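Long-range contacts in inactive glucansucrase (Lactobacillus reuteri, PDB 5JBD), which belongs to glycosyl hydrolase family 70, is built around a TIM barrel and carries a calcium ion: residues M296-N301 against P813-T818; G308-A313 against S631-N636; N312-L317 against A645-H650; K334-L339 against K637-E642. One frame throughout, in Å; residues are numbered along the deposited sequence. Where two conformers were deposited one is given.

Interaction 1: M296-N301 against P813-T818; sequences MGQLMN and PDLFTT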
loop_
_atom_site.group_PDB
_atom_site.type_symbol
_atom_site.label_atom_id
_atom_site.label_comp_id
_atom_site.label_asym_id
_atom_site.label_seq_id
_atom_site.Cartn_x
_atom_site.Cartn_y
_atom_site.Cartn_z
ATOM N N MET A 296 3.590 -10.853 -15.975
ATOM C CA MET A 296 4.845 -10.736 -15.229
ATOM C C MET A 296 5.626 -12.051 -15.279
ATOM O O MET A 296 6.817 -12.051 -15.554
ATOM C CB MET A 296 4.585 -10.338 -13.778
ATOM C CG MET A 296 5.837 -10.213 -12.920
ATOM S SD MET A 296 5.516 -9.886 -11.188
ATOM C CE MET A 296 5.225 -8.118 -11.275
ATOM N N GLY A 297 4.955 -13.163 -14.988
ATOM C CA GLY A 297 5.592 -14.476 -15.068
ATOM C C GLY A 297 6.116 -14.791 -16.460
ATOM O O GLY A 297 7.224 -15.314 -16.614
ATOM N N GLN A 298 5.337 -14.437 -17.478
ATOM C CA GLN A 298 5.750 -14.663 -18.877
ATOM C C GLN A 298 7.030 -13.899 -19.218
ATOM O O GLN A 298 7.943 -14.467 -19.825
ATOM C CB GLN A 298 4.631 -14.284 -19.834
ATOM C CG GLN A 298 4.890 -14.697 -21.276
ATOM C CD GLN A 298 3.840 -14.175 -22.235
ATOM O OE1 GLN A 298 2.793 -13.658 -21.817
ATOM N NE2 GLN A 298 4.114 -14.310 -23.543
ATOM N N LEU A 299 7.093 -12.629 -18.816
ATOM C CA LEU A 299 8.284 -11.791 -19.037
ATOM C C LEU A 299 9.508 -12.386 -18.384
ATOM O O LEU A 299 10.556 -12.522 -19.006
ATOM C CB LEU A 299 8.082 -10.364 -18.497
ATOM C CG LEU A 299 9.278 -9.392 -18.578
ATOM C CD1 LEU A 299 9.654 -9.117 -20.029
ATOM C CD2 LEU A 299 8.999 -8.081 -17.862
ATOM N N MET A 300 9.377 -12.706 -17.104
ATOM C CA MET A 300 10.512 -13.213 -16.347
ATOM C C MET A 300 10.959 -14.592 -16.850
ATOM O O MET A 300 12.154 -14.874 -16.865
ATOM C CB MET A 300 10.208 -13.162 -14.848
ATOM C CG MET A 300 10.135 -11.701 -14.363
ATOM S SD MET A 300 9.675 -11.510 -12.648
ATOM C CE MET A 300 11.164 -12.176 -11.919
ATOM N N ASN A 301 10.025 -15.407 -17.334
ATOM C CA ASN A 301 10.386 -16.667 -18.012
ATOM C C ASN A 301 11.072 -16.440 -19.373
ATOM O O ASN A 301 12.033 -17.135 -19.714
ATOM C CB ASN A 301 9.175 -17.603 -18.174
ATOM C CG ASN A 301 9.566 -18.988 -18.680
ATOM O OD1 ASN A 301 10.550 -19.574 -18.223
ATOM N ND2 ASN A 301 8.808 -19.505 -19.642
ATOM N N PRO A 813 8.660 -11.490 -28.852
ATOM C CA PRO A 813 7.399 -11.139 -29.534
ATOM C C PRO A 813 6.140 -11.805 -28.943
ATOM O O PRO A 813 5.045 -11.241 -29.048
ATOM C CB PRO A 813 7.635 -11.580 -30.990
ATOM C CG PRO A 813 8.774 -12.550 -30.933
ATOM C CD PRO A 813 9.620 -12.143 -29.761
ATOM N N ASP A 814 6.306 -12.976 -28.322
ATOM C CA ASP A 814 5.204 -13.679 -27.621
ATOM C C ASP A 814 4.463 -12.822 -26.571
ATOM O O ASP A 814 3.262 -13.018 -26.334
ATOM C CB ASP A 814 5.711 -14.986 -26.975
ATOM C CG ASP A 814 6.887 -14.752 -26.032
ATOM O OD1 ASP A 814 8.024 -14.565 -26.514
ATOM O OD2 ASP A 814 6.667 -14.717 -24.818
ATOM N N LEU A 815 5.173 -11.866 -25.966
ATOM C CA LEU A 815 4.570 -10.938 -25.014
ATOM C C LEU A 815 3.353 -10.217 -25.581
ATOM O O LEU A 815 2.415 -9.910 -24.837
ATOM C CB LEU A 815 5.597 -9.890 -24.540
ATOM C CG LEU A 815 6.746 -10.396 -23.665
ATOM C CD1 LEU A 815 7.707 -9.263 -23.349
ATOM C CD2 LEU A 815 6.218 -11.029 -22.395
ATOM N N PHE A 816 3.397 -9.917 -26.883
ATOM C CA PHE A 816 2.379 -9.111 -27.542
ATOM C C PHE A 816 1.532 -9.899 -28.546
ATOM O O PHE A 816 0.774 -9.302 -29.323
ATOM C CB PHE A 816 3.061 -7.876 -28.166
ATOM C CG PHE A 816 3.943 -7.146 -27.178
ATOM C CD1 PHE A 816 3.384 -6.446 -26.125
ATOM C CD2 PHE A 816 5.328 -7.223 -27.262
ATOM C CE1 PHE A 816 4.181 -5.813 -25.185
ATOM C CE2 PHE A 816 6.130 -6.583 -26.328
ATOM C CZ PHE A 816 5.555 -5.875 -25.290
ATOM N N THR A 817 1.635 -11.231 -28.508
ATOM C CA THR A 817 0.668 -12.105 -29.207
ATOM C C THR A 817 -0.123 -13.039 -28.275
ATOM O O THR A 817 -1.163 -13.538 -28.667
ATOM C CB THR A 817 1.345 -12.936 -30.316
ATOM O OG1 THR A 817 2.387 -13.739 -29.760
ATOM C CG2 THR A 817 1.924 -12.022 -31.388
ATOM N N THR A 818 0.355 -13.273 -27.054
ATOM C CA THR A 818 -0.375 -14.095 -26.089
ATOM C C THR A 818 -1.629 -13.372 -25.641
ATOM O O THR A 818 -1.550 -12.264 -25.100
ATOM C CB THR A 818 0.497 -14.391 -24.881
ATOM O OG1 THR A 818 1.647 -15.113 -25.328
ATOM C CG2 THR A 818 -0.272 -15.213 -23.807
HETATM O O HOH W 1 1.530 -11.267 -22.599
#
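Gln298 and Leu299 of helix 291-304 meet Asp814, Leu815 and Thr818, which lie on a short 3-10 turn and the loop after it. Gln298 carries most of the contact. Its CG is anti to the backbone N (chi1 -171°) and the chain stays extended beyond it, directing the amide away from the helix. Gln298 NE2 donates to Asp814 OD2 at 2.9 Å, on the anti side of the carboxylate. The two flat groups are turned 36° apart. A weak bond of 3.2 Å also joins Gln298 NE2 to Asp814 O. That carbonyl already accepts from Thr818 OG1 at 2.8 Å and from the backbone N of Thr817 and Thr818. On the other branch, Gln298 OE1 accepts a hydrogen bond from a water that also donates to Leu815 O, so both ends of the amide are held. Apolar packing lies alongside. Leu815 CD2 is 3.9 Å from Gln298 CD, and Leu815 CD1 is 3.9 Å from Leu299 CD1. Leu299 also touches Leu256 of helix 249-263 and Leu808 of helix 805-811. Met296 and Met300 pack on Phe280 of strand 279-282, which ties helix 291-304 to the barrel.

Interaction 2: G308-A313 against S631-N636; sequences GNPQNA and SDVVAN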
loop_
_atom_site.group_PDB
_atom_site.type_symbol
_atom_site.label_atom_id
_atom_site.label_comp_id
_atom_site.label_asym_id
_atom_site.label_seq_id
_atom_site.Cartn_x
_atom_site.Cartn_y
_atom_site.Cartn_z
ATOM N N GLY A 308 10.373 -24.623 -15.183
ATOM C CA GLY A 308 11.100 -25.885 -15.341
ATOM C C GLY A 308 12.574 -25.897 -14.945
ATOM O O GLY A 308 13.244 -26.923 -15.123
ATOM N N ASN A 309 13.069 -24.776 -14.423
ATOM C CA ASN A 309 14.475 -24.608 -14.056
ATOM C C ASN A 309 14.516 -23.935 -12.670
ATOM O O ASN A 309 14.530 -22.700 -12.580
ATOM C CB ASN A 309 15.205 -23.770 -15.124
ATOM C CG ASN A 309 15.158 -24.407 -16.505
ATOM O OD1 ASN A 309 15.514 -25.566 -16.676
ATOM N ND2 ASN A 309 14.716 -23.647 -17.496
ATOM N N PRO A 310 14.470 -24.744 -11.590
ATOM C CA PRO A 310 14.410 -24.214 -10.218
ATOM C C PRO A 310 15.504 -23.223 -9.845
ATOM O O PRO A 310 15.225 -22.260 -9.113
ATOM C CB PRO A 310 14.496 -25.481 -9.353
ATOM C CG PRO A 310 13.868 -26.537 -10.195
ATOM C CD PRO A 310 14.310 -26.218 -11.592
ATOM N N GLN A 311 16.720 -23.422 -10.364
ATOM C CA GLN A 311 17.816 -22.488 -10.089
ATOM C C GLN A 311 17.494 -21.077 -10.604
ATOM O O GLN A 311 17.692 -20.088 -9.879
ATOM C CB GLN A 311 19.144 -22.999 -10.684
ATOM C CG GLN A 311 20.389 -22.134 -10.411
ATOM C CD GLN A 311 20.734 -21.998 -8.929
ATOM O OE1 GLN A 311 20.644 -20.902 -8.365
ATOM N NE2 GLN A 311 21.107 -23.111 -8.287
ATOM N N ASN A 312 17.005 -20.992 -11.847
ATOM C CA ASN A 312 16.661 -19.705 -12.445
ATOM C C ASN A 312 15.424 -19.097 -11.773
ATOM O O ASN A 312 15.399 -17.906 -11.482
ATOM C CB ASN A 312 16.414 -19.847 -13.957
ATOM C CG ASN A 312 17.667 -20.194 -14.732
ATOM O OD1 ASN A 312 18.795 -20.018 -14.256
ATOM N ND2 ASN A 312 17.479 -20.638 -15.954
ATOM N N ALA A 313 14.406 -19.918 -11.522
ATOM C CA ALA A 313 13.191 -19.440 -10.847
ATOM C C ALA A 313 13.520 -18.847 -9.462
ATOM O O ALA A 313 13.130 -17.723 -9.151
ATOM C CB ALA A 313 12.168 -20.559 -10.713
ATOM N N SER A 631 19.809 -26.925 -8.132
ATOM C CA SER A 631 20.208 -27.896 -9.157
ATOM C C SER A 631 19.980 -29.345 -8.715
ATOM O O SER A 631 19.937 -30.240 -9.549
ATOM C CB SER A 631 21.680 -27.701 -9.561
ATOM O OG SER A 631 22.563 -27.991 -8.488
ATOM N N ASP A 632 19.827 -29.569 -7.402
ATOM C CA ASP A 632 19.661 -30.922 -6.832
ATOM C C ASP A 632 18.236 -31.328 -6.445
ATOM O O ASP A 632 18.046 -32.390 -5.828
ATOM C CB ASP A 632 20.583 -31.067 -5.609
ATOM C CG ASP A 632 22.047 -30.892 -5.967
ATOM O OD1 ASP A 632 22.448 -31.299 -7.081
ATOM O OD2 ASP A 632 22.792 -30.325 -5.150
ATOM N N VAL A 633 17.238 -30.520 -6.805
ATOM C CA VAL A 633 15.850 -30.868 -6.502
ATOM C C VAL A 633 15.148 -31.247 -7.795
ATOM O O VAL A 633 15.697 -31.059 -8.878
ATOM C CB VAL A 633 15.095 -29.730 -5.779
ATOM C CG1 VAL A 633 15.725 -29.482 -4.417
ATOM C CG2 VAL A 633 15.059 -28.443 -6.610
ATOM N N VAL A 634 13.940 -31.783 -7.669
ATOM C CA VAL A 634 13.170 -32.217 -8.838
ATOM C C VAL A 634 12.768 -30.984 -9.639
ATOM O O VAL A 634 12.354 -29.987 -9.056
ATOM C CB VAL A 634 11.927 -33.045 -8.425
ATOM C CG1 VAL A 634 11.023 -33.334 -9.631
ATOM C CG2 VAL A 634 12.364 -34.350 -7.751
ATOM N N ALA A 635 12.930 -31.039 -10.961
ATOM C CA ALA A 635 12.474 -29.968 -11.840
ATOM C C ALA A 635 11.230 -30.467 -12.558
ATOM O O ALA A 635 11.139 -31.637 -12.919
ATOM C CB ALA A 635 13.547 -29.589 -12.832
ATOM N N ASN A 636 10.252 -29.593 -12.714
ATOM C CA ASN A 636 8.984 -29.960 -13.339
ATOM C C ASN A 636 8.694 -28.929 -14.398
ATOM O O ASN A 636 8.565 -27.741 -14.080
ATOM C CB ASN A 636 7.889 -29.988 -12.273
ATOM C CG ASN A 636 6.544 -30.458 -12.805
ATOM O OD1 ASN A 636 6.237 -30.355 -14.003
ATOM N ND2 ASN A 636 5.716 -30.945 -11.899
#
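Gly308 and Pro310 pack against a surface loop, chiefly Val633 to Asn636, at the N-terminal end of helix 310-315. Asn309 holds the N-cap position, though its side chain makes no capping bond, and Pro310 opens the first turn. The contact is van der Waals packing with one CA-H...O approach. Along the loop, Ser631 comes first. It sits beside Gln311, at the exposed end of the contact, with their CA atoms 6.0 Å apart. Val633 follows, its CB directed toward the helix. Its CG2 branch stands between the backbone N and the carbonyl carbon, and Val633 CG2 reaches Pro310 CB at 4.1 Å. Val634 turns its side chain away and presents its backbone instead, with Val634 O 3.9 Å from Pro310 CG. Ala635 points its methyl back at the helix start. Ala635 CB lies 3.7 Å from Pro310 CD. The same methyl is 3.5 Å from Gly308 O, so it rests against both the proline ring and the Gly308 carbonyl. Asn636 directs its side chain away, and OD1 accepts from Glu638 N, an Asx turn that bends the loop. Its carbonyl faces Gly308, whose positive phi (77°) belongs to the turn leading into the helix. Here Gly308 CA approaches Asn636 O at 3.4 Å, with an angle of 145° at the hydrogen.

Interaction 3: N312-L317 against A645-H650; sequences NANDHL and AALDSH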
loop_
_atom_site.group_PDB
_atom_site.type_symbol
_atom_site.label_atom_id
_atom_site.label_comp_id
_atom_site.label_asym_id
_atom_site.label_seq_id
_atom_site.Cartn_x
_atom_site.Cartn_y
_atom_site.Cartn_z
ATOM N N ASN A 312 17.005 -20.992 -11.847
ATOM C CA ASN A 312 16.661 -19.705 -12.445
ATOM C C ASN A 312 15.424 -19.097 -11.773
ATOM O O ASN A 312 15.399 -17.906 -11.482
ATOM C CB ASN A 312 16.414 -19.847 -13.957
ATOM C CG ASN A 312 17.667 -20.194 -14.732
ATOM O OD1 ASN A 312 18.795 -20.018 -14.256
ATOM N ND2 ASN A 312 17.479 -20.638 -15.954
ATOM N N ALA A 313 14.406 -19.918 -11.522
ATOM C CA ALA A 313 13.191 -19.440 -10.847
ATOM C C ALA A 313 13.520 -18.847 -9.462
ATOM O O ALA A 313 13.130 -17.723 -9.151
ATOM C CB ALA A 313 12.168 -20.559 -10.713
ATOM N N ASN A 314 14.285 -19.586 -8.680
ATOM C CA ASN A 314 14.639 -19.178 -7.304
ATOM C C ASN A 314 15.594 -17.950 -7.245
ATOM O O ASN A 314 15.471 -17.120 -6.347
ATOM C CB ASN A 314 15.204 -20.364 -6.514
ATOM C CG ASN A 314 14.173 -21.482 -6.280
ATOM O OD1 ASN A 314 13.033 -21.406 -6.739
ATOM N ND2 ASN A 314 14.585 -22.539 -5.575
ATOM N N ASP A 315 16.501 -17.832 -8.214
ATOM C CA ASP A 315 17.333 -16.620 -8.362
ATOM C C ASP A 315 16.495 -15.366 -8.651
ATOM O O ASP A 315 16.962 -14.242 -8.409
ATOM C CB ASP A 315 18.378 -16.792 -9.465
ATOM C CG ASP A 315 19.574 -17.653 -9.046
ATOM O OD1 ASP A 315 19.763 -17.932 -7.851
ATOM O OD2 ASP A 315 20.338 -18.071 -9.939
ATOM N N HIS A 316 15.275 -15.549 -9.169
ATOM C CA HIS A 316 14.365 -14.432 -9.453
ATOM C C HIS A 316 13.090 -14.536 -8.616
ATOM O O HIS A 316 11.978 -14.318 -9.098
ATOM C CB HIS A 316 14.103 -14.376 -10.969
ATOM C CG HIS A 316 15.343 -14.101 -11.760
ATOM N ND1 HIS A 316 15.869 -12.830 -11.892
ATOM C CD2 HIS A 316 16.196 -14.931 -12.414
ATOM C CE1 HIS A 316 16.982 -12.888 -12.603
ATOM N NE2 HIS A 316 17.202 -14.147 -12.934
ATOM N N LEU A 317 13.279 -14.840 -7.326
ATOM C CA LEU A 317 12.169 -15.048 -6.404
ATOM C C LEU A 317 11.197 -13.902 -6.481
ATOM O O LEU A 317 11.601 -12.750 -6.355
ATOM C CB LEU A 317 12.688 -15.172 -4.962
ATOM C CG LEU A 317 11.698 -15.725 -3.932
ATOM C CD1 LEU A 317 11.318 -17.175 -4.243
ATOM C CD2 LEU A 317 12.276 -15.595 -2.521
ATOM N N ALA A 645 13.092 -28.508 -0.494
ATOM C CA ALA A 645 14.227 -28.110 0.338
ATOM C C ALA A 645 15.022 -26.907 -0.207
ATOM O O ALA A 645 15.547 -26.080 0.578
ATOM C CB ALA A 645 15.149 -29.308 0.570
ATOM N N ALA A 646 15.105 -26.772 -1.533
ATOM C CA ALA A 646 15.831 -25.635 -2.108
ATOM C C ALA A 646 15.076 -24.326 -1.899
ATOM O O ALA A 646 15.668 -23.335 -1.460
ATOM C CB ALA A 646 16.144 -25.859 -3.576
ATOM N N LEU A 647 13.779 -24.309 -2.182
ATOM C CA LEU A 647 13.000 -23.084 -1.975
ATOM C C LEU A 647 12.941 -22.734 -0.482
ATOM O O LEU A 647 13.037 -21.550 -0.116
ATOM C CB LEU A 647 11.587 -23.215 -2.535
ATOM C CG LEU A 647 10.796 -21.899 -2.573
ATOM C CD1 LEU A 647 11.407 -20.936 -3.585
ATOM C CD2 LEU A 647 9.345 -22.151 -2.923
ATOM N N ASP A 648 12.801 -23.759 0.358
ATOM C CA ASP A 648 12.800 -23.591 1.835
ATOM C C ASP A 648 14.086 -22.988 2.373
ATOM O O ASP A 648 14.076 -22.392 3.452
ATOM C CB ASP A 648 12.589 -24.939 2.570
ATOM C CG ASP A 648 11.170 -25.467 2.503
ATOM O OD1 ASP A 648 10.258 -24.778 2.017
ATOM O OD2 ASP A 648 10.942 -26.600 2.991
ATOM N N SER A 649 15.204 -23.168 1.663
ATOM C CA SER A 649 16.478 -22.548 2.067
ATOM C C SER A 649 16.499 -20.990 2.006
ATOM O O SER A 649 17.387 -20.360 2.584
ATOM C CB SER A 649 17.646 -23.148 1.256
ATOM O OG SER A 649 17.738 -24.554 1.430
ATOM N N HIS A 650 15.518 -20.384 1.330
ATOM C CA HIS A 650 15.400 -18.923 1.250
ATOM C C HIS A 650 14.732 -18.324 2.485
ATOM O O HIS A 650 13.956 -18.999 3.200
ATOM C CB HIS A 650 14.631 -18.519 -0.009
ATOM C CG HIS A 650 15.339 -18.894 -1.272
ATOM N ND1 HIS A 650 15.826 -17.961 -2.161
ATOM C CD2 HIS A 650 15.698 -20.104 -1.764
ATOM C CE1 HIS A 650 16.450 -18.585 -3.147
ATOM N NE2 HIS A 650 16.390 -19.882 -2.928
HETATM O O HOH W 2 17.270 -21.907 -4.600
#
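Asn314, in the last turn of helix 310-315, meets Ala646, Leu647 and His650 together. Its CG is anti to the carbonyl carbon (chi1 -65°), and the amide comes against Ala646 and Leu647 of the weakly bonded helix 645-648. Asn314 OD1 touches the Leu647 CD1 methyl at 3.6 Å. Asn314 ND2 comes within 4.2 Å of Ala646 CB. It also donates to a water at 2.9 Å. That water is 2.8 Å from His650 NE2, in the plane of the imidazole, and so bridges the two side chains. The ring packs close as well, with His650 NE2 3.8 Å from Asn314 CB and His650 CE1 3.7 Å from Asn314 O. On its other nitrogen, His650 ND1 is hydrogen-bonded to Asp688 OD2, which helps fix the ring. Further along, Leu317 turns its side chain toward the same partners. Leu317 CD1 meets Leu647 CD1 at 3.8 Å, while Leu317 CD2 lies obliquely near the His650 ring. Leu647 and His650 also touch Val460 of strand 460-464. Both segments lead directly into parallel strands, 319-320 and 652-654. The contact is thus part of the buried layer of loops and short helices at the N-terminal ends of the strands of a TIM barrel.

Interaction 4: K334-L339 against K637-E642; sequences KGNPQL and KEKTFE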
loop_
_atom_site.group_PDB
_atom_site.type_symbol
_atom_site.label_atom_id
_atom_site.label_comp_id
_atom_site.label_asym_id
_atom_site.label_seq_id
_atom_site.Cartn_x
_atom_site.Cartn_y
_atom_site.Cartn_z
ATOM N N LYS A 334 -1.849 -22.145 -12.256
ATOM C CA LYS A 334 -0.958 -21.432 -13.148
ATOM C C LYS A 334 0.487 -21.936 -13.117
ATOM O O LYS A 334 1.346 -21.375 -13.785
ATOM C CB LYS A 334 -0.992 -19.927 -12.810
ATOM C CG LYS A 334 -2.338 -19.286 -13.073
ATOM C CD LYS A 334 -2.377 -17.843 -12.567
ATOM C CE LYS A 334 -3.704 -17.179 -12.880
ATOM N NZ LYS A 334 -3.953 -16.988 -14.341
ATOM N N GLY A 335 0.765 -22.984 -12.351
ATOM C CA GLY A 335 2.138 -23.449 -12.218
ATOM C C GLY A 335 3.027 -22.570 -11.356
ATOM O O GLY A 335 4.253 -22.649 -11.466
ATOM N N ASN A 336 2.415 -21.764 -10.490
ATOM C CA ASN A 336 3.105 -21.022 -9.434
ATOM C C ASN A 336 4.174 -20.045 -9.952
ATOM O O ASN A 336 5.349 -20.173 -9.632
ATOM C CB ASN A 336 3.684 -22.002 -8.403
ATOM C CG ASN A 336 2.638 -22.962 -7.871
ATOM O OD1 ASN A 336 2.598 -24.120 -8.276
ATOM N ND2 ASN A 336 1.742 -22.468 -7.016
ATOM N N PRO A 337 3.765 -19.059 -10.765
ATOM C CA PRO A 337 4.698 -18.031 -11.237
ATOM C C PRO A 337 5.218 -17.079 -10.132
ATOM O O PRO A 337 6.302 -16.493 -10.284
ATOM C CB PRO A 337 3.881 -17.283 -12.279
ATOM C CG PRO A 337 2.475 -17.440 -11.827
ATOM C CD PRO A 337 2.402 -18.832 -11.265
ATOM N N GLN A 338 4.459 -16.941 -9.049
ATOM C CA GLN A 338 4.891 -16.229 -7.824
ATOM C C GLN A 338 4.490 -17.031 -6.592
ATOM O O GLN A 338 3.623 -17.894 -6.680
ATOM C CB GLN A 338 4.219 -14.861 -7.745
ATOM C CG GLN A 338 4.519 -13.943 -8.931
ATOM C CD GLN A 338 3.495 -14.012 -10.044
ATOM O OE1 GLN A 338 2.294 -14.235 -9.808
ATOM N NE2 GLN A 338 3.957 -13.758 -11.277
ATOM N N LEU A 339 5.096 -16.724 -5.448
ATOM C CA LEU A 339 4.691 -17.319 -4.174
ATOM C C LEU A 339 3.364 -16.756 -3.664
ATOM O O LEU A 339 3.088 -15.559 -3.796
ATOM C CB LEU A 339 5.741 -17.095 -3.094
ATOM C CG LEU A 339 7.173 -17.531 -3.397
ATOM C CD1 LEU A 339 8.030 -17.365 -2.148
ATOM C CD2 LEU A 339 7.204 -18.962 -3.903
ATOM N N LYS A 637 8.559 -29.365 -15.656
ATOM C CA LYS A 637 8.347 -28.441 -16.779
ATOM C C LYS A 637 7.091 -27.581 -16.651
ATOM O O LYS A 637 7.016 -26.538 -17.268
ATOM C CB LYS A 637 8.331 -29.176 -18.146
ATOM C CG LYS A 637 7.115 -30.073 -18.355
ATOM C CD LYS A 637 7.250 -31.050 -19.527
ATOM C CE LYS A 637 5.943 -31.856 -19.679
ATOM N NZ LYS A 637 4.931 -31.128 -20.498
ATOM N N GLU A 638 6.098 -28.037 -15.888
ATOM C CA GLU A 638 4.851 -27.322 -15.716
ATOM C C GLU A 638 4.882 -26.353 -14.527
ATOM O O GLU A 638 3.902 -25.624 -14.312
ATOM C CB GLU A 638 3.684 -28.318 -15.496
ATOM C CG GLU A 638 3.536 -29.571 -16.381
ATOM C CD GLU A 638 3.141 -29.276 -17.823
ATOM O OE1 GLU A 638 2.934 -28.088 -18.177
ATOM O OE2 GLU A 638 3.022 -30.250 -18.616
ATOM N N LYS A 639 5.982 -26.329 -13.767
ATOM C CA LYS A 639 6.076 -25.484 -12.591
ATOM C C LYS A 639 7.220 -24.470 -12.664
ATOM O O LYS A 639 8.303 -24.750 -13.188
ATOM C CB LYS A 639 6.235 -26.334 -11.330
ATOM C CG LYS A 639 5.070 -27.280 -11.030
ATOM C CD LYS A 639 3.784 -26.518 -10.775
ATOM C CE LYS A 639 2.693 -27.363 -10.120
ATOM N NZ LYS A 639 1.524 -26.521 -9.659
ATOM N N THR A 640 6.977 -23.315 -12.065
ATOM C CA THR A 640 8.010 -22.305 -11.836
ATOM C C THR A 640 8.509 -22.449 -10.385
ATOM O O THR A 640 9.598 -22.999 -10.162
ATOM C CB THR A 640 7.457 -20.923 -12.206
ATOM O OG1 THR A 640 7.163 -20.911 -13.610
ATOM C CG2 THR A 640 8.450 -19.810 -11.912
ATOM N N PHE A 641 7.730 -22.009 -9.394
ATOM C CA PHE A 641 8.093 -22.294 -7.996
ATOM C C PHE A 641 7.590 -23.667 -7.541
ATOM O O PHE A 641 6.515 -24.102 -7.926
ATOM C CB PHE A 641 7.684 -21.160 -7.057
ATOM C CG PHE A 641 8.436 -19.900 -7.337
ATOM C CD1 PHE A 641 9.811 -19.853 -7.118
ATOM C CD2 PHE A 641 7.818 -18.813 -7.940
ATOM C CE1 PHE A 641 10.535 -18.726 -7.430
ATOM C CE2 PHE A 641 8.547 -17.691 -8.260
ATOM C CZ PHE A 641 9.905 -17.647 -8.011
ATOM N N GLU A 642 8.432 -24.344 -6.768
ATOM C CA GLU A 642 8.150 -25.639 -6.187
ATOM C C GLU A 642 8.559 -25.563 -4.717
ATOM O O GLU A 642 9.659 -25.091 -4.409
ATOM C CB GLU A 642 8.998 -26.697 -6.839
ATOM C CG GLU A 642 8.761 -26.907 -8.327
ATOM C CD GLU A 642 9.652 -27.997 -8.880
ATOM O OE1 GLU A 642 10.874 -27.936 -8.631
ATOM O OE2 GLU A 642 9.141 -28.913 -9.547
HETATM O O HOH W 3 4.857 -22.198 -14.233
HETATM O O HOH W 4 4.724 -26.202 -7.290
#
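Gly335 to Leu339 runs alongside Glu638 to Phe641 in nearly the same direction, 7° apart, and two successive backbone bonds join them. Thr640 N donates to Gly335 O at 2.9 Å, almost straight along the C=O axis. Phe641 N donates to Asn336 O at 3.0 Å. Gly335 ends helix 326-333 in a Schellman motif, and its positive phi suits a glycine. Its CA lies against the other segment, with Gly335 CA 3.5 Å from Glu638 O in a CA-H...O contact. Gly335 O also accepts from a water at 2.9 Å, and this water lies 2.7 Å from Thr640 OG1. Among the side chains, Lys639 bends at chi2 (-63°) and crosses Asn336 obliquely. Lys639 NZ donates to Asn336 OD1 at 3.0 Å. Asn332 supports both residues: its OD1 accepts from Asn336 ND2, and its carbonyl takes a weak bond from Lys639 NZ. The positive group thus sits at the C-terminal end of helix 326-333, probably a favourable place for it. Phe641 fills the apolar side. Pro337 O lies at the edge of its ring, 3.3 Å from Phe641 CE2. Leu339 crosses the phenylalanine at about a right angle and makes an off-centre CH-pi contact, with Leu339 CD2 4.3 Å from the centroid of the Phe641 ring. Beyond the two segments, Phe641 packs on Ala313 and Asn314 of helix 310-315 and on Leu647 of helix 645-648. Leu339 makes backbone bonds to Ser318 and Asn320, where strand 340-341 begins beside strand 319-320.

Overall arrangement
Interactions 2, 3 and 4 adjoin one another, while interaction 1 is further off but still touches interactions 3 and 4. Interactions 2 and 3 use two ends of helix 310-315. Its start gives a surface contact of proline, valine and alanine, and its end gives a buried one with leucines and a water-bridged histidine. Interaction 4 is partly buried and relies most on backbone bonds. It touches interaction 3 through Phe641, near Ala313 and Asn314, and interaction 2 through a probable hydrogen bond from Gly308 N to Lys639 O. Interaction 1, also partly buried, is centred on one glutamine amide, with leucine packing beside it. Gln338 packs near Met296 and so connects interactions 1 and 4.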